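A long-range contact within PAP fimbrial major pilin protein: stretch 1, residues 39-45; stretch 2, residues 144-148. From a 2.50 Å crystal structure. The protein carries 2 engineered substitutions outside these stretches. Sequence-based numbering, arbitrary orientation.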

# COMPACT_ATOMS: atom_id res chain seq x y z
N SER B 39 42.43 -11.15 1.09
CA SER B 39 43.71 -11.44 0.47
C SER B 39 43.58 -11.66 -1.02
O SER B 39 42.85 -12.56 -1.47
CB SER B 39 44.34 -12.68 1.10
OG SER B 39 45.35 -13.21 0.24
N LYS B 40 44.30 -10.86 -1.80
CA LYS B 40 44.27 -10.98 -3.25
C LYS B 40 44.72 -12.39 -3.63
O LYS B 40 44.10 -13.05 -4.47
CB LYS B 40 45.20 -9.93 -3.88
N SER B 41 45.80 -12.84 -3.00
CA SER B 41 46.34 -14.17 -3.26
C SER B 41 45.35 -15.29 -2.91
O SER B 41 45.18 -16.24 -3.68
CB SER B 41 47.65 -14.36 -2.48
OG SER B 41 47.55 -13.87 -1.15
N PHE B 42 44.70 -15.16 -1.75
CA PHE B 42 43.72 -16.15 -1.31
C PHE B 42 42.57 -16.27 -2.33
O PHE B 42 42.26 -17.37 -2.80
CB PHE B 42 43.16 -15.77 0.06
CG PHE B 42 42.30 -16.83 0.69
CD1 PHE B 42 42.86 -18.04 1.11
CD2 PHE B 42 40.93 -16.64 0.84
CE1 PHE B 42 42.06 -19.03 1.67
CE2 PHE B 42 40.13 -17.62 1.41
CZ PHE B 42 40.69 -18.82 1.82
N LEU B 43 41.95 -15.14 -2.66
CA LEU B 43 40.87 -15.15 -3.63
C LEU B 43 41.38 -15.65 -4.98
O LEU B 43 40.69 -16.38 -5.69
CB LEU B 43 40.27 -13.75 -3.82
CG LEU B 43 39.19 -13.23 -2.86
CD1 LEU B 43 38.18 -14.35 -2.56
CD2 LEU B 43 39.81 -12.74 -1.58
N GLU B 44 42.60 -15.25 -5.33
CA GLU B 44 43.19 -15.66 -6.60
C GLU B 44 43.38 -17.17 -6.67
O GLU B 44 43.19 -17.78 -7.73
CB GLU B 44 44.54 -14.96 -6.83
CG GLU B 44 45.28 -15.37 -8.12
CD GLU B 44 44.46 -15.17 -9.40
OE1 GLU B 44 43.84 -14.09 -9.55
OE2 GLU B 44 44.44 -16.08 -10.26
N ALA B 45 43.75 -17.77 -5.54
CA ALA B 45 43.97 -19.21 -5.48
C ALA B 45 42.69 -20.04 -5.48
O ALA B 45 42.75 -21.27 -5.58
CB ALA B 45 44.80 -19.54 -4.25
N GLY B 144 40.19 -16.02 -17.99
CA GLY B 144 41.40 -15.24 -17.78
C GLY B 144 41.25 -14.09 -16.81
O GLY B 144 41.87 -13.03 -16.98
N ALA B 145 40.43 -14.28 -15.79
CA ALA B 145 40.24 -13.24 -14.80
C ALA B 145 41.33 -13.40 -13.74
O ALA B 145 41.76 -14.51 -13.45
CB ALA B 145 38.86 -13.36 -14.16
N ALA B 146 41.78 -12.28 -13.18
CA ALA B 146 42.81 -12.33 -12.16
C ALA B 146 42.54 -11.30 -11.08
O ALA B 146 42.29 -10.12 -11.38
CB ALA B 146 44.18 -12.09 -12.79
N VAL B 147 42.60 -11.74 -9.84
CA VAL B 147 42.35 -10.87 -8.71
C VAL B 147 43.49 -9.88 -8.61
O VAL B 147 44.66 -10.25 -8.75
CB VAL B 147 42.26 -11.66 -7.41
CG1 VAL B 147 41.85 -10.75 -6.27
CG2 VAL B 147 41.27 -12.79 -7.57
N THR B 148 43.15 -8.61 -8.38
CA THR B 148 44.14 -7.55 -8.27
C THR B 148 43.85 -6.72 -7.04
O THR B 148 42.70 -6.65 -6.60
CB THR B 148 44.11 -6.61 -9.51
OG1 THR B 148 43.83 -5.28 -9.09
CG2 THR B 148 43.05 -7.06 -10.52

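The most unusual feature of this contact is that one valine meets the helix in two chemically different ways: V147 gives its backbone N-H to a carboxylate while its side chain packs on the same helical turn. The single hydrogen bond between the stretches runs from V147 N to E44 OE1, at 2.7 Å with an N-H...acceptor angle of 156°, short and close to linear. At least 101 residues separate any two residues that touch, so the pairing is a product of the fold rather than of local sequence.

E44 reaches this donor by bending. Its CA-to-CB bond points sideways relative to the second stretch, but chi1 of 177° (t), chi2 of 57° (p) and chi3 of 46° bring the end of the side chain nearer. E44 OE1 then lies 3.3 Å from A146 CA and 3.5 Å from V147 CG2, so the accepting oxygen sits against the backbone just before the valine as well as beside its methyl. OE2 is hydrogen-bonded elsewhere in the structure, which leaves both carboxylate oxygens with partners. A glutamate suits this place because its length and acceptor can serve an amide in a segment that has no regular helix or strand.

V147 provides the apolar half. It has the largest area covered by the other stretch, 87 Å² of the 228 Å² summed over both sides, and its CA-to-CB bond points toward the helix. With chi1 at -174° (t), its methyls share a patch of the helix: V147 CG1 lies 3.7 Å from K40 O and 4.2 Å from both K40 CB and L43 CB, and V147 CG2 lies 4.0 Å from L43 CB. The branched side chain thus touches K40, L43 and E44, and the backbone nitrogen adds the hydrogen bond to E44. L43 is buried, and although its CA-to-CB bond points toward V147, the end of its side chain leads away, so the base of the leucine supplies the contact. For K40 the model stops at CB; the coordinates therefore give no evidence about its amine.

The helical surface is also organized from within. S39 occupies the N-cap position, where S39 OG accepts from F42 N at 2.9 Å and 165°; a serine hydroxyl is well suited to satisfying an amide in the first turn. S41 OG donates to S39 OG at 2.7 Å. The bond from E44 N to K40 O, 2.8 Å, links two of the residues that V147 touches. A146 meets the carboxylate with its CA as well as its small methyl, A146 CB lying 3.8 Å from E44 OE1.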